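Local coordinates for tail spike protein gp49 (Pseudomonas phage LKA1, PDB 4RU4) that forms a trimeric tailspike and probably cleaves the O-specific polysaccharide of Pseudomonas as a lyase during virus entry, at residues 431-441 with 456-467; 360-371 with 385-395. All coordinates share one frame; numbering follows the deposited sequence. Where two conformers were deposited one is given.

From the N terminus, interaction 2 comes first: residues 360-371 and 385-395 lie 14 residues apart at their closest ends, and their contact closes one circuit of the solenoid. Interaction 1 then closes another, bringing 456-467 against 431-441. The two are in series, neither enclosing nor crossing the other, with centres about 12 Å apart. They also touch directly. Ser438 OG of interaction 1 lies 2.8 Å from Asp394 OD1 of interaction 2, a probable hydrogen bond beside the calcium site, while Ala431 CB packs on Thr391 CG2. Strand 428-431, paired with both 388-390 and 452-463, joins the two levels, and both contacts reach the second subunit.

Interaction 1: residues 431-441 with 456-467; sequences APSLSTSSYLL and YSGQAIDVGSLG
Successive turns of the right-handed parallel beta-helix meet where residues 431-441 and 456-467 form a loop-rich corner of the solenoid, the first of them turning at Leu440. Ala431 N donates a nearly straight bond to Asp462 O (2.9 Å, 169° at the hydrogen). Beyond it two waters bridge the backbones in place of direct bonds. One water accepts from Leu434 N and Gly464 N and lies within donating distance of Ala431 O and Ser465 O. A second accepts from Ser465 N and lies near Pro432 O and Leu434 O. Direct bonding resumes at Gly467, whose N donates to Ser438 O (2.9 Å) in the carbonyl plane, although the bond is bent to 133°. The two backbones are packed tightly here, with Gly467 CA 3.0 Å from Thr436 O. The type I turn of 435-438 is closed by Ser438 N donating to Ser435 O, and its serines reinforce it: Ser435 N donates to Ser438 OG, which also has Asp394 as a partner, and Ser435 OG accepts from Ser437 N in an ST turn.

Inside the corner, Leu434 and Leu466 run side by side, their CD1 atoms 3.7 Å apart. Leu466 CD1 also meets CD2 of Leu440, whose side chain crosses that of Leu466 at about a right angle. With its CG beside the backbone N (chi1 -60°), Leu440 extends inward so that CD1 meets Ile461 CD1 tip to tip at 3.8 Å. Its CB and CD1 also rest against Tyr456 OH. That buried hydroxyl donates to Gln459 OE1 (2.6 Å), tying the phenol to the next bend. The result is an apolar core filled by inward-pointing side chains of consecutive coils, as in the pectin lyase-like beta-helix.

Interaction 2: residues 360-371 with 385-395; sequences HCTITNASGGWI and DQCTLYTTGDP. With CA (calcium ion), chain C.
Backbone hydrogen bonds join residues 360-371 to 385-395 in parallel register, beginning with His360 N to Asp385 O. Thr388 N then donates to Cys361 O, Ile363 N to Thr388 O (2.9 Å) and Tyr390 N to Ile363 O, while Cys361 N makes a weak bond to Cys387 SG (3.7 Å).

Side chains of paired residues stack in the same register. Ile363 and Leu389 point the same way, with Ile363 CD1 3.9 Å from Leu389 CD2, and on the other face the CG2 methyls of Thr362 and Thr388 lie side by side. Such stacking between adjacent rungs belongs to the parallel beta-helix of the pectin lyase-like fold. Separately, the Ile371 side chain lies aslant Leu389, its CD1 against Leu389 CB.

Polar side chains act at both ends of the strands. At the trimer interface, the edge of the His360 ring, at CD2, faces Gln386 O in plane at 3.3 Å, while His360 NE2 bonds Asp385 of the second subunit. In the loops beyond the strands, Asn365 CG sits between its backbone N and carbonyl carbon (chi1 58°), placing OD1 to accept from Thr392 N (3.1 Å), which approaches from above the carbonyl plane. Its ND2 donates to Ala366 O, which Gly369 N approaches from the opposite face. Thr391 OG1 donates to Gly369 O (2.8 Å) and accepts from Gly393 N in an ST turn.

Metal coordination completes the contact. Calcium is bound by Gly368 O (2.6 Å), Asp394 O (2.5 Å) and four waters, one of which also accepts from Asp394 N. Both protein ligands are backbone carbonyls, one from each loop; besides Ser438, Asp394 OD1 bonds Gln396 N.

Interaction 1: residues 431-441 with 456-467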
loop_
_atom_site.group_PDB
_atom_site.type_symbol
_atom_site.label_atom_id
_atom_site.label_comp_id
_atom_site.label_asym_id
_atom_site.label_seq_id
_atom_site.Cartn_x
_atom_site.Cartn_y
_atom_site.Cartn_z
ATOM N N ALA B 431 22.668 -3.610 0.295
ATOM C CA ALA B 431 23.600 -4.187 -0.683
ATOM C C ALA B 431 24.982 -4.242 -0.036
ATOM O O ALA B 431 25.799 -3.314 -0.207
ATOM C CB ALA B 431 23.655 -3.324 -1.939
ATOM N N PRO B 432 25.254 -5.317 0.722
ATOM C CA PRO B 432 26.487 -5.420 1.512
ATOM C C PRO B 432 27.720 -5.714 0.691
ATOM O O PRO B 432 28.839 -5.566 1.209
ATOM C CB PRO B 432 26.241 -6.640 2.415
ATOM C CG PRO B 432 24.753 -6.922 2.324
ATOM C CD PRO B 432 24.325 -6.435 0.976
ATOM N N SER B 433 27.544 -6.165 -0.549
ATOM C CA SER B 433 28.696 -6.697 -1.285
ATOM C C SER B 433 29.057 -5.902 -2.527
ATOM O O SER B 433 29.554 -6.458 -3.501
ATOM C CB SER B 433 28.492 -8.181 -1.638
ATOM O OG SER B 433 28.159 -8.910 -0.463
ATOM N N LEU B 434 28.830 -4.593 -2.486
ATOM C CA LEU B 434 29.268 -3.723 -3.584
ATOM C C LEU B 434 30.743 -3.346 -3.408
ATOM O O LEU B 434 31.332 -3.602 -2.346
ATOM C CB LEU B 434 28.409 -2.445 -3.641
ATOM C CG LEU B 434 26.886 -2.596 -3.747
ATOM C CD1 LEU B 434 26.238 -1.190 -3.813
ATOM C CD2 LEU B 434 26.470 -3.467 -4.965
ATOM N N SER B 435 31.341 -2.737 -4.437
ATOM C CA SER B 435 32.727 -2.234 -4.319
ATOM C C SER B 435 32.753 -0.709 -4.303
ATOM O O SER B 435 31.709 -0.048 -4.439
ATOM C CB SER B 435 33.609 -2.734 -5.463
ATOM O OG SER B 435 33.417 -1.943 -6.621
ATOM N N THR B 436 33.957 -0.145 -4.160
ATOM C CA THR B 436 34.112 1.295 -4.210
ATOM C C THR B 436 33.933 1.827 -5.616
ATOM O O THR B 436 34.033 3.029 -5.826
ATOM C CB THR B 436 35.491 1.734 -3.681
ATOM O OG1 THR B 436 36.505 1.057 -4.423
ATOM C CG2 THR B 436 35.622 1.359 -2.213
ATOM N N SER B 437 33.723 0.932 -6.588
ATOM C CA SER B 437 33.392 1.356 -7.964
ATOM C C SER B 437 31.879 1.262 -8.280
ATOM O O SER B 437 31.424 1.745 -9.307
ATOM C CB SER B 437 34.205 0.572 -9.011
ATOM O OG SER B 437 35.608 0.762 -8.849
ATOM N N SER B 438 31.098 0.678 -7.387
ATOM C CA SER B 438 29.670 0.453 -7.668
ATOM C C SER B 438 28.836 1.721 -7.504
ATOM O O SER B 438 29.190 2.603 -6.711
ATOM C CB SER B 438 29.110 -0.657 -6.772
ATOM O OG SER B 438 29.933 -1.820 -6.802
ATOM N N TYR B 439 27.716 1.787 -8.229
ATOM C CA TYR B 439 26.799 2.919 -8.165
ATOM C C TYR B 439 25.365 2.421 -7.937
ATOM O O TYR B 439 24.977 1.350 -8.411
ATOM C CB TYR B 439 26.867 3.785 -9.441
ATOM C CG TYR B 439 27.248 2.992 -10.682
ATOM C CD1 TYR B 439 26.290 2.320 -11.423
ATOM C CD2 TYR B 439 28.578 2.920 -11.100
ATOM C CE1 TYR B 439 26.643 1.568 -12.547
ATOM C CE2 TYR B 439 28.940 2.181 -12.231
ATOM C CZ TYR B 439 27.965 1.513 -12.941
ATOM O OH TYR B 439 28.327 0.789 -14.045
ATOM N N LEU B 440 24.585 3.177 -7.186
ATOM C CA LEU B 440 23.226 2.710 -6.872
ATOM C C LEU B 440 22.329 2.802 -8.092
ATOM O O LEU B 440 21.530 1.903 -8.362
ATOM C CB LEU B 440 22.640 3.483 -5.705
ATOM C CG LEU B 440 23.479 3.337 -4.429
ATOM C CD1 LEU B 440 22.817 4.100 -3.311
ATOM C CD2 LEU B 440 23.592 1.845 -4.064
ATOM N N LEU B 441 22.452 3.895 -8.830
ATOM C CA LEU B 441 21.634 4.053 -10.036
ATOM C C LEU B 441 22.519 4.507 -11.189
ATOM O O LEU B 441 23.366 5.389 -11.035
ATOM C CB LEU B 441 20.486 5.060 -9.824
ATOM C CG LEU B 441 19.553 5.317 -11.015
ATOM C CD1 LEU B 441 18.130 5.633 -10.527
ATOM C CD2 LEU B 441 20.056 6.417 -11.948
ATOM N N TYR B 456 16.145 11.135 -6.384
ATOM C CA TYR B 456 16.534 10.023 -5.525
ATOM C C TYR B 456 16.429 10.557 -4.086
ATOM O O TYR B 456 17.274 11.338 -3.640
ATOM C CB TYR B 456 17.940 9.565 -5.924
ATOM C CG TYR B 456 18.269 8.136 -5.511
ATOM C CD1 TYR B 456 18.443 7.800 -4.164
ATOM C CD2 TYR B 456 18.417 7.130 -6.465
ATOM C CE1 TYR B 456 18.738 6.494 -3.775
ATOM C CE2 TYR B 456 18.701 5.830 -6.090
ATOM C CZ TYR B 456 18.866 5.517 -4.746
ATOM O OH TYR B 456 19.153 4.220 -4.375
ATOM N N SER B 457 15.391 10.145 -3.364
ATOM C CA SER B 457 14.884 10.935 -2.236
ATOM C C SER B 457 14.360 10.102 -1.056
ATOM O O SER B 457 13.378 9.375 -1.202
ATOM C CB SER B 457 13.722 11.787 -2.792
ATOM O OG SER B 457 13.061 12.550 -1.806
ATOM N N GLY B 458 14.984 10.210 0.116
ATOM C CA GLY B 458 14.415 9.618 1.333
ATOM C C GLY B 458 14.778 8.172 1.657
ATOM O O GLY B 458 14.382 7.639 2.701
ATOM N N GLN B 459 15.516 7.509 0.774
ATOM C CA GLN B 459 15.821 6.072 0.967
ATOM C C GLN B 459 16.862 5.821 2.069
ATOM O O GLN B 459 17.853 6.537 2.175
ATOM C CB GLN B 459 16.347 5.495 -0.333
ATOM C CG GLN B 459 16.570 3.990 -0.370
ATOM C CD GLN B 459 17.176 3.605 -1.696
ATOM O OE1 GLN B 459 18.340 3.909 -1.970
ATOM N NE2 GLN B 459 16.386 2.972 -2.544
ATOM N N ALA B 460 16.637 4.785 2.871
ATOM C CA ALA B 460 17.636 4.336 3.853
ATOM C C ALA B 460 18.516 3.239 3.230
ATOM O O ALA B 460 18.027 2.197 2.837
ATOM C CB ALA B 460 16.929 3.810 5.081
ATOM N N ILE B 461 19.812 3.491 3.132
ATOM C CA ILE B 461 20.730 2.603 2.433
ATOM C C ILE B 461 21.606 1.852 3.439
ATOM O O ILE B 461 22.036 2.411 4.456
ATOM C CB ILE B 461 21.583 3.438 1.459
ATOM C CG1 ILE B 461 20.652 4.137 0.452
ATOM C CG2 ILE B 461 22.657 2.599 0.776
ATOM C CD1 ILE B 461 21.236 5.447 -0.138
ATOM N N ASP B 462 21.853 0.580 3.165
ATOM C CA ASP B 462 22.687 -0.230 4.040
ATOM C C ASP B 462 23.727 -0.932 3.168
ATOM O O ASP B 462 23.402 -1.920 2.520
ATOM C CB ASP B 462 21.790 -1.253 4.745
ATOM C CG ASP B 462 22.534 -2.111 5.750
ATOM O OD1 ASP B 462 23.770 -2.154 5.746
ATOM O OD2 ASP B 462 21.871 -2.754 6.573
ATOM N N VAL B 463 24.968 -0.426 3.157
ATOM C CA VAL B 463 26.040 -1.000 2.336
ATOM C C VAL B 463 27.321 -1.196 3.143
ATOM O O VAL B 463 27.449 -0.662 4.263
ATOM C CB VAL B 463 26.400 -0.054 1.139
ATOM C CG1 VAL B 463 25.236 0.082 0.186
ATOM C CG2 VAL B 463 26.847 1.346 1.643
ATOM N N GLY B 464 28.245 -1.981 2.582
ATOM C CA GLY B 464 29.630 -2.009 3.016
ATOM C C GLY B 464 30.348 -0.925 2.224
ATOM O O GLY B 464 30.324 0.241 2.606
ATOM N N SER B 465 30.966 -1.296 1.105
ATOM C CA SER B 465 31.562 -0.295 0.219
ATOM C C SER B 465 30.526 0.230 -0.780
ATOM O O SER B 465 29.514 -0.432 -1.069
ATOM C CB SER B 465 32.757 -0.881 -0.531
ATOM O OG SER B 465 33.709 -1.346 0.393
ATOM N N LEU B 466 30.797 1.422 -1.304
ATOM C CA LEU B 466 29.992 2.028 -2.346
ATOM C C LEU B 466 30.891 3.031 -3.045
ATOM O O LEU B 466 31.761 3.629 -2.411
ATOM C CB LEU B 466 28.769 2.746 -1.754
ATOM C CG LEU B 466 27.806 3.428 -2.718
ATOM C CD1 LEU B 466 27.191 2.404 -3.709
ATOM C CD2 LEU B 466 26.702 4.158 -1.906
ATOM N N GLY B 467 30.694 3.186 -4.354
ATOM C CA GLY B 467 31.355 4.232 -5.104
ATOM C C GLY B 467 30.519 5.499 -5.208
ATOM O O GLY B 467 30.963 6.589 -4.818
HETATM O O HOH W 1 28.432 -2.712 -0.278
HETATM O O HOH W 2 31.050 -4.174 0.312
#

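Interaction 2: residues 360-371 with 385-395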
loop_
_atom_site.group_PDB
_atom_site.type_symbol
_atom_site.label_atom_id
_atom_site.label_comp_id
_atom_site.label_asym_id
_atom_site.label_seq_id
_atom_site.Cartn_x
_atom_site.Cartn_y
_atom_site.Cartn_z
ATOM N N HIS B 360 5.500 -0.337 -2.303
ATOM C CA HIS B 360 5.505 -1.231 -1.139
ATOM C C HIS B 360 5.781 -2.678 -1.545
ATOM O O HIS B 360 5.177 -3.609 -0.991
ATOM C CB HIS B 360 4.178 -1.109 -0.369
ATOM C CG HIS B 360 4.109 0.113 0.515
ATOM N ND1 HIS B 360 2.930 0.604 1.042
ATOM C CD2 HIS B 360 5.090 0.938 0.961
ATOM C CE1 HIS B 360 3.188 1.682 1.767
ATOM N NE2 HIS B 360 4.491 1.897 1.749
ATOM N N CYS B 361 6.695 -2.857 -2.503
ATOM C CA CYS B 361 7.204 -4.183 -2.841
ATOM C C CYS B 361 8.509 -4.495 -2.124
ATOM O O CYS B 361 9.299 -3.591 -1.806
ATOM C CB CYS B 361 7.459 -4.296 -4.342
ATOM S SG CYS B 361 5.930 -4.204 -5.280
ATOM N N THR B 362 8.757 -5.785 -1.901
ATOM C CA THR B 362 10.079 -6.233 -1.476
ATOM C C THR B 362 10.662 -6.959 -2.683
ATOM O O THR B 362 10.014 -7.870 -3.231
ATOM C CB THR B 362 9.976 -7.207 -0.269
ATOM O OG1 THR B 362 9.195 -6.578 0.756
ATOM C CG2 THR B 362 11.349 -7.557 0.299
ATOM N N ILE B 363 11.866 -6.568 -3.101
ATOM C CA ILE B 363 12.442 -7.083 -4.354
ATOM C C ILE B 363 13.895 -7.478 -4.123
ATOM O O ILE B 363 14.674 -6.671 -3.594
ATOM C CB ILE B 363 12.375 -6.014 -5.506
ATOM C CG1 ILE B 363 11.024 -5.272 -5.511
ATOM C CG2 ILE B 363 12.667 -6.682 -6.881
ATOM C CD1 ILE B 363 10.921 -4.118 -6.549
ATOM N N THR B 364 14.264 -8.710 -4.482
ATOM C CA THR B 364 15.662 -9.118 -4.444
ATOM C C THR B 364 16.305 -9.113 -5.831
ATOM O O THR B 364 15.630 -8.945 -6.832
ATOM C CB THR B 364 15.846 -10.526 -3.858
ATOM O OG1 THR B 364 15.238 -11.477 -4.738
ATOM C CG2 THR B 364 15.240 -10.638 -2.480
ATOM N N ASN B 365 17.628 -9.297 -5.885
ATOM C CA ASN B 365 18.368 -9.184 -7.150
ATOM C C ASN B 365 18.148 -10.331 -8.124
ATOM O O ASN B 365 17.845 -11.477 -7.730
ATOM C CB ASN B 365 19.866 -9.099 -6.842
ATOM C CG ASN B 365 20.371 -10.314 -6.037
ATOM O OD1 ASN B 365 20.127 -10.423 -4.824
ATOM N ND2 ASN B 365 21.104 -11.203 -6.704
ATOM N N ALA B 366 18.302 -10.015 -9.397
ATOM C CA ALA B 366 18.538 -10.995 -10.441
ATOM C C ALA B 366 20.021 -11.416 -10.424
ATOM O O ALA B 366 20.814 -10.889 -9.623
ATOM C CB ALA B 366 18.177 -10.413 -11.799
ATOM N N SER B 367 20.407 -12.310 -11.332
ATOM C CA SER B 367 21.728 -12.932 -11.215
ATOM C C SER B 367 22.859 -11.944 -11.368
ATOM O O SER B 367 23.912 -12.098 -10.739
ATOM C CB SER B 367 21.922 -14.094 -12.197
ATOM O OG SER B 367 21.976 -13.629 -13.511
ATOM N N GLY B 368 22.624 -10.912 -12.176
ATOM C CA GLY B 368 23.618 -9.890 -12.401
ATOM C C GLY B 368 23.896 -9.004 -11.200
ATOM O O GLY B 368 24.878 -8.280 -11.203
ATOM N N GLY B 369 23.038 -9.037 -10.185
ATOM C CA GLY B 369 23.279 -8.238 -8.989
ATOM C C GLY B 369 22.429 -6.982 -8.920
ATOM O O GLY B 369 22.329 -6.341 -7.865
ATOM N N TRP B 370 21.834 -6.601 -10.039
ATOM C CA TRP B 370 20.919 -5.460 -10.068
ATOM C C TRP B 370 19.560 -5.901 -9.510
ATOM O O TRP B 370 19.312 -7.099 -9.342
ATOM C CB TRP B 370 20.759 -4.920 -11.498
ATOM C CG TRP B 370 20.493 -6.001 -12.539
ATOM C CD1 TRP B 370 21.423 -6.610 -13.355
ATOM C CD2 TRP B 370 19.225 -6.584 -12.872
ATOM N NE1 TRP B 370 20.800 -7.539 -14.174
ATOM C CE2 TRP B 370 19.458 -7.545 -13.897
ATOM C CE3 TRP B 370 17.917 -6.396 -12.400
ATOM C CZ2 TRP B 370 18.429 -8.304 -14.468
ATOM C CZ3 TRP B 370 16.886 -7.161 -12.962
ATOM C CH2 TRP B 370 17.153 -8.099 -13.989
ATOM N N ILE B 371 18.701 -4.932 -9.185
ATOM C CA ILE B 371 17.388 -5.239 -8.616
ATOM C C ILE B 371 16.255 -4.748 -9.510
ATOM O O ILE B 371 15.253 -5.443 -9.705
ATOM C CB ILE B 371 17.235 -4.614 -7.204
ATOM C CG1 ILE B 371 18.333 -5.131 -6.273
ATOM C CG2 ILE B 371 15.841 -4.920 -6.602
ATOM C CD1 ILE B 371 18.350 -4.433 -4.914
ATOM N N ASP B 385 8.289 3.290 -5.183
ATOM C CA ASP B 385 7.605 3.991 -4.133
ATOM C C ASP B 385 7.694 3.185 -2.840
ATOM O O ASP B 385 6.962 2.195 -2.690
ATOM C CB ASP B 385 6.144 4.094 -4.568
ATOM C CG ASP B 385 5.300 4.929 -3.639
ATOM O OD1 ASP B 385 5.435 4.857 -2.392
ATOM O OD2 ASP B 385 4.483 5.698 -4.191
ATOM N N GLN B 386 8.559 3.613 -1.914
ATOM C CA GLN B 386 8.702 2.990 -0.597
ATOM C C GLN B 386 8.932 1.478 -0.701
ATOM O O GLN B 386 8.295 0.689 0.021
ATOM C CB GLN B 386 7.464 3.223 0.270
ATOM C CG GLN B 386 6.968 4.660 0.364
ATOM C CD GLN B 386 7.903 5.603 1.110
ATOM O OE1 GLN B 386 8.003 6.790 0.766
ATOM N NE2 GLN B 386 8.561 5.101 2.148
ATOM N N CYS B 387 9.835 1.074 -1.585
ATOM C CA CYS B 387 10.165 -0.338 -1.706
ATOM C C CYS B 387 11.323 -0.755 -0.807
ATOM O O CYS B 387 12.191 0.048 -0.447
ATOM C CB CYS B 387 10.476 -0.700 -3.160
ATOM S SG CYS B 387 8.995 -0.551 -4.251
ATOM N N THR B 388 11.335 -2.037 -0.472
ATOM C CA THR B 388 12.434 -2.619 0.273
ATOM C C THR B 388 13.236 -3.444 -0.731
ATOM O O THR B 388 12.696 -4.370 -1.350
ATOM C CB THR B 388 11.879 -3.504 1.393
ATOM O OG1 THR B 388 11.163 -2.689 2.328
ATOM C CG2 THR B 388 13.022 -4.272 2.092
ATOM N N LEU B 389 14.500 -3.073 -0.946
ATOM C CA LEU B 389 15.303 -3.679 -2.008
ATOM C C LEU B 389 16.514 -4.391 -1.387
ATOM O O LEU B 389 17.142 -3.863 -0.461
ATOM C CB LEU B 389 15.788 -2.609 -2.995
ATOM C CG LEU B 389 14.720 -1.652 -3.534
ATOM C CD1 LEU B 389 15.407 -0.562 -4.350
ATOM C CD2 LEU B 389 13.703 -2.400 -4.395
ATOM N N TYR B 390 16.845 -5.590 -1.863
ATOM C CA TYR B 390 18.035 -6.288 -1.350
ATOM C C TYR B 390 18.797 -6.981 -2.453
ATOM O O TYR B 390 18.212 -7.740 -3.230
ATOM C CB TYR B 390 17.669 -7.332 -0.276
ATOM C CG TYR B 390 18.853 -8.131 0.273
ATOM C CD1 TYR B 390 20.077 -7.519 0.560
ATOM C CD2 TYR B 390 18.746 -9.504 0.508
ATOM C CE1 TYR B 390 21.148 -8.251 1.066
ATOM C CE2 TYR B 390 19.806 -10.231 1.015
ATOM C CZ TYR B 390 21.004 -9.601 1.283
ATOM O OH TYR B 390 22.066 -10.326 1.784
ATOM N N THR B 391 20.103 -6.746 -2.506
ATOM C CA THR B 391 20.953 -7.509 -3.410
ATOM C C THR B 391 22.137 -8.128 -2.673
ATOM O O THR B 391 22.740 -7.498 -1.790
ATOM C CB THR B 391 21.461 -6.742 -4.656
ATOM O OG1 THR B 391 22.395 -7.575 -5.351
ATOM C CG2 THR B 391 22.155 -5.473 -4.270
ATOM N N THR B 392 22.430 -9.378 -3.011
ATOM C CA THR B 392 23.582 -10.094 -2.446
ATOM C C THR B 392 24.804 -9.941 -3.354
ATOM O O THR B 392 25.883 -10.467 -3.053
ATOM C CB THR B 392 23.293 -11.626 -2.339
ATOM O OG1 THR B 392 22.911 -12.121 -3.633
ATOM C CG2 THR B 392 22.169 -11.935 -1.330
ATOM N N GLY B 393 24.643 -9.239 -4.476
ATOM C CA GLY B 393 25.706 -9.163 -5.468
ATOM C C GLY B 393 26.155 -7.746 -5.775
ATOM O O GLY B 393 26.001 -6.841 -4.953
ATOM N N ASP B 394 26.675 -7.552 -6.983
ATOM C CA ASP B 394 27.214 -6.265 -7.394
ATOM C C ASP B 394 27.122 -6.205 -8.907
ATOM O O ASP B 394 27.839 -6.939 -9.584
ATOM C CB ASP B 394 28.698 -6.191 -6.981
ATOM C CG ASP B 394 29.385 -4.920 -7.435
ATOM O OD1 ASP B 394 28.725 -4.014 -8.003
ATOM O OD2 ASP B 394 30.609 -4.804 -7.185
ATOM N N PRO B 395 26.245 -5.333 -9.442
ATOM C CA PRO B 395 26.042 -5.270 -10.893
ATOM C C PRO B 395 27.084 -4.419 -11.634
ATOM O O PRO B 395 27.117 -4.436 -12.873
ATOM C CB PRO B 395 24.642 -4.634 -11.020
ATOM C CG PRO B 395 24.564 -3.693 -9.796
ATOM C CD PRO B 395 25.313 -4.462 -8.695
HETATM CA CA CA C . 27.345 -9.105 -10.728
HETATM O O HOH W 3 27.081 -11.514 -11.490
HETATM O O HOH W 4 26.877 -10.047 -8.500
HETATM O O HOH W 5 27.946 -7.919 -12.824
HETATM O O HOH W 6 29.659 -9.477 -10.326
#